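Local coordinates for uncharacterized protein (Bacteroides ovatus, PDB 4IRT) that is of unknown function but is probably a neuraminidase-like enzyme with a beta-propeller fold, at residues M79-D91 / Y99-G111. Residues are numbered along the deposited sequence; the frame is centred on the assembly and turned at random.
Sequences MIDGEGYIHVSFD and YCRSIAPGSLELG. With EDO (1,2-ethanediol), chain L.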
# COMPACT_ATOMS: atom_id res chain seq x y z
N MSE A 79 3.69 -8.98 -7.45
CA MSE A 79 4.40 -9.72 -6.40
C MSE A 79 5.07 -10.92 -7.02
O MSE A 79 4.65 -11.38 -8.08
CB MSE A 79 3.41 -10.20 -5.33
CG MSE A 79 4.00 -10.93 -4.13
SE MSE A 79 5.41 -9.96 -3.20
CE MSE A 79 4.54 -8.26 -2.90
N ILE A 80 6.11 -11.43 -6.38
CA ILE A 80 6.83 -12.61 -6.86
C ILE A 80 6.59 -13.73 -5.86
O ILE A 80 6.68 -13.53 -4.64
CB ILE A 80 8.35 -12.38 -6.95
CG1 ILE A 80 8.69 -11.02 -7.59
CG2 ILE A 80 9.01 -13.55 -7.71
CD1 ILE A 80 8.39 -10.89 -9.05
N ASP A 81 6.25 -14.91 -6.36
CA ASP A 81 6.04 -16.08 -5.50
C ASP A 81 7.37 -16.81 -5.25
O ASP A 81 8.41 -16.41 -5.77
CB ASP A 81 4.91 -17.00 -6.03
CG ASP A 81 5.28 -17.75 -7.32
OD1 ASP A 81 6.47 -17.91 -7.63
OD2 ASP A 81 4.33 -18.18 -8.04
N GLY A 82 7.32 -17.90 -4.50
CA GLY A 82 8.53 -18.60 -4.07
C GLY A 82 9.31 -19.25 -5.20
O GLY A 82 10.46 -19.62 -4.99
N GLU A 83 8.68 -19.48 -6.34
CA GLU A 83 9.32 -20.09 -7.50
C GLU A 83 9.75 -19.03 -8.47
O GLU A 83 10.36 -19.33 -9.49
CB GLU A 83 8.37 -21.08 -8.18
CG GLU A 83 8.31 -22.44 -7.48
CD GLU A 83 7.16 -23.31 -7.94
OE1 GLU A 83 6.30 -22.88 -8.75
OE2 GLU A 83 7.07 -24.44 -7.43
N GLY A 84 9.50 -17.77 -8.15
CA GLY A 84 10.03 -16.70 -8.95
C GLY A 84 9.09 -16.21 -10.05
O GLY A 84 9.53 -15.49 -10.93
N TYR A 85 7.82 -16.61 -10.00
CA TYR A 85 6.82 -16.16 -10.98
C TYR A 85 6.29 -14.79 -10.56
O TYR A 85 6.03 -14.56 -9.38
CB TYR A 85 5.63 -17.14 -11.10
CG TYR A 85 5.98 -18.42 -11.79
CD1 TYR A 85 6.47 -19.50 -11.08
CD2 TYR A 85 5.81 -18.55 -13.16
CE1 TYR A 85 6.80 -20.68 -11.72
CE2 TYR A 85 6.15 -19.72 -13.81
CZ TYR A 85 6.64 -20.79 -13.09
OH TYR A 85 6.99 -21.95 -13.75
N ILE A 86 6.19 -13.88 -11.52
CA ILE A 86 5.50 -12.63 -11.28
C ILE A 86 3.99 -12.90 -11.32
O ILE A 86 3.50 -13.56 -12.25
CB ILE A 86 5.81 -11.55 -12.35
CG1 ILE A 86 7.30 -11.24 -12.44
CG2 ILE A 86 5.01 -10.29 -12.04
CD1 ILE A 86 7.69 -10.39 -13.64
N HIS A 87 3.28 -12.43 -10.29
CA HIS A 87 1.83 -12.36 -10.30
C HIS A 87 1.46 -10.88 -10.39
O HIS A 87 2.01 -10.07 -9.65
CB HIS A 87 1.28 -12.90 -8.99
CG HIS A 87 1.55 -14.35 -8.77
ND1 HIS A 87 0.55 -15.29 -8.74
CD2 HIS A 87 2.71 -15.02 -8.60
CE1 HIS A 87 1.09 -16.49 -8.54
NE2 HIS A 87 2.39 -16.34 -8.43
N VAL A 88 0.52 -10.54 -11.26
CA VAL A 88 0.17 -9.15 -11.46
C VAL A 88 -1.33 -9.00 -11.69
O VAL A 88 -1.95 -9.76 -12.44
CB VAL A 88 0.99 -8.51 -12.60
CG1 VAL A 88 0.65 -9.14 -13.94
CG2 VAL A 88 0.81 -7.01 -12.63
N SER A 89 -1.91 -7.99 -11.06
CA SER A 89 -3.32 -7.70 -11.16
C SER A 89 -3.45 -6.19 -11.34
O SER A 89 -2.75 -5.41 -10.69
CB SER A 89 -4.07 -8.23 -9.91
OG SER A 89 -5.48 -8.10 -10.05
N PHE A 90 -4.34 -5.76 -12.23
CA PHE A 90 -4.31 -4.38 -12.70
C PHE A 90 -5.64 -3.90 -13.24
O PHE A 90 -6.48 -4.70 -13.61
CB PHE A 90 -3.28 -4.23 -13.81
CG PHE A 90 -3.39 -5.27 -14.89
CD1 PHE A 90 -2.88 -6.53 -14.72
CD2 PHE A 90 -4.01 -4.96 -16.10
CE1 PHE A 90 -3.00 -7.48 -15.72
CE2 PHE A 90 -4.13 -5.92 -17.12
CZ PHE A 90 -3.61 -7.18 -16.92
N ASP A 91 -5.78 -2.59 -13.31
CA ASP A 91 -6.81 -1.94 -14.12
C ASP A 91 -8.26 -2.22 -13.69
O ASP A 91 -9.11 -2.62 -14.52
CB ASP A 91 -6.62 -2.30 -15.61
CG ASP A 91 -7.55 -1.51 -16.51
OD1 ASP A 91 -7.85 -0.34 -16.17
OD2 ASP A 91 -8.02 -2.06 -17.53
N TYR A 99 -5.92 -10.51 -13.99
CA TYR A 99 -4.87 -11.22 -13.28
C TYR A 99 -4.08 -12.11 -14.26
O TYR A 99 -4.68 -12.91 -15.01
CB TYR A 99 -5.49 -12.08 -12.17
CG TYR A 99 -4.53 -13.09 -11.59
CD1 TYR A 99 -3.32 -12.69 -11.04
CD2 TYR A 99 -4.83 -14.44 -11.62
CE1 TYR A 99 -2.44 -13.62 -10.50
CE2 TYR A 99 -3.97 -15.38 -11.08
CZ TYR A 99 -2.76 -14.97 -10.54
OH TYR A 99 -1.91 -15.90 -10.01
N CYS A 100 -2.77 -11.95 -14.25
CA CYS A 100 -1.85 -12.70 -15.09
C CYS A 100 -0.66 -13.14 -14.29
O CYS A 100 -0.36 -12.57 -13.21
CB CYS A 100 -1.29 -11.81 -16.18
SG CYS A 100 -2.57 -11.18 -17.24
N ARG A 101 0.08 -14.09 -14.87
CA ARG A 101 1.31 -14.59 -14.26
C ARG A 101 2.36 -14.72 -15.33
O ARG A 101 2.04 -14.95 -16.49
CB ARG A 101 1.12 -15.99 -13.65
CG ARG A 101 0.48 -16.05 -12.28
CD ARG A 101 0.63 -17.45 -11.68
NE ARG A 101 0.01 -18.51 -12.47
CZ ARG A 101 -1.17 -19.10 -12.22
NH1 ARG A 101 -1.93 -18.74 -11.19
NH2 ARG A 101 -1.60 -20.07 -13.02
N SER A 102 3.63 -14.59 -14.93
CA SER A 102 4.79 -14.90 -15.77
C SER A 102 4.61 -16.23 -16.44
O SER A 102 4.13 -17.19 -15.82
CB SER A 102 6.06 -15.03 -14.91
OG SER A 102 6.46 -13.82 -14.38
N ILE A 103 5.07 -16.34 -17.69
CA ILE A 103 5.03 -17.63 -18.40
C ILE A 103 6.11 -18.60 -17.88
O ILE A 103 6.02 -19.79 -18.10
CB ILE A 103 5.19 -17.47 -19.93
CG1 ILE A 103 6.56 -16.93 -20.31
CG2 ILE A 103 4.09 -16.57 -20.50
CD1 ILE A 103 6.77 -16.90 -21.83
N ALA A 104 7.11 -18.08 -17.17
CA ALA A 104 8.22 -18.86 -16.65
C ALA A 104 8.84 -18.08 -15.48
O ALA A 104 8.60 -16.87 -15.36
CB ALA A 104 9.27 -19.08 -17.75
N PRO A 105 9.64 -18.75 -14.63
CA PRO A 105 10.26 -18.06 -13.52
C PRO A 105 11.05 -16.86 -13.99
O PRO A 105 11.82 -16.99 -14.94
CB PRO A 105 11.18 -19.10 -12.91
CG PRO A 105 10.49 -20.39 -13.18
CD PRO A 105 9.83 -20.21 -14.53
N GLY A 106 10.82 -15.71 -13.36
CA GLY A 106 11.56 -14.49 -13.65
C GLY A 106 11.26 -13.81 -14.98
O GLY A 106 11.84 -12.76 -15.30
N SER A 107 10.34 -14.37 -15.75
CA SER A 107 10.01 -13.80 -17.04
C SER A 107 9.08 -12.58 -16.94
O SER A 107 8.12 -12.56 -16.15
CB SER A 107 9.36 -14.84 -17.94
OG SER A 107 8.96 -14.27 -19.17
N LEU A 108 9.35 -11.59 -17.79
CA LEU A 108 8.53 -10.39 -17.88
C LEU A 108 7.35 -10.61 -18.82
O LEU A 108 6.45 -9.79 -18.85
CB LEU A 108 9.37 -9.21 -18.40
CG LEU A 108 10.57 -8.79 -17.58
CD1 LEU A 108 11.24 -7.62 -18.27
CD2 LEU A 108 10.18 -8.42 -16.15
N GLU A 109 7.34 -11.73 -19.54
CA GLU A 109 6.24 -12.07 -20.41
C GLU A 109 5.13 -12.75 -19.61
O GLU A 109 5.38 -13.64 -18.79
CB GLU A 109 6.68 -13.02 -21.51
CG GLU A 109 7.77 -12.50 -22.42
CD GLU A 109 7.98 -13.46 -23.56
OE1 GLU A 109 7.03 -13.70 -24.36
OE2 GLU A 109 9.08 -14.04 -23.62
N LEU A 110 3.91 -12.31 -19.89
CA LEU A 110 2.72 -12.75 -19.21
C LEU A 110 1.87 -13.63 -20.12
O LEU A 110 1.85 -13.46 -21.32
CB LEU A 110 1.89 -11.52 -18.85
CG LEU A 110 2.53 -10.51 -17.89
CD1 LEU A 110 1.64 -9.29 -17.71
CD2 LEU A 110 2.76 -11.22 -16.57
N GLY A 111 1.17 -14.59 -19.53
CA GLY A 111 0.13 -15.32 -20.24
C GLY A 111 -1.19 -14.56 -20.31
O GLY A 111 -1.25 -13.35 -20.07
C1 EDO L . -11.28 -1.52 -16.84
O1 EDO L . -11.78 -1.10 -18.14
C2 EDO L . -11.32 -3.04 -16.66
O2 EDO L . -10.20 -3.68 -17.31
O HOH W 1 6.59 -22.34 -16.33
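With CG of His87 anti to its carbonyl carbon (chi1 -64°) and CG of Tyr99 anti to its backbone N (chi1 167°), the side chains run side by side from one face of an antiparallel hairpin, and His87 ND1 and Tyr99 OH share a hydrogen bond (2.8 Å). The imidazole is gripped at both nitrogens, since NE2 donates to Asp81 OD2 at 2.7 Å, in the ring plane and nearly straight, fixing its rotation. Over one face, in the conformer described, lies Arg101 CG, 3.9 Å from the His87 ring centroid in a CH-pi contact. Paired backbone bonds join Val88 to Cys100. At Ile86 the pattern half breaks: Ser102 N still donates to Ile86 O, but Ile86 N turns to Ser102 OG (2.9 Å), which donates to Ser107 O, showing how a side-chain hydroxyl can replace a backbone acceptor. Pro105 packs on a face of the Tyr85 ring, and a water links Tyr85 OH to Ile103 O. A serine in place of Tyr85 would probably leave Pro105 without its aromatic partner and break that water bridge. The hairpin joins strand 76-80 in a propeller blade; Phe129 and Leu137 of the next sheet pack against His87, Tyr36 of strand 34-40 against Ile86.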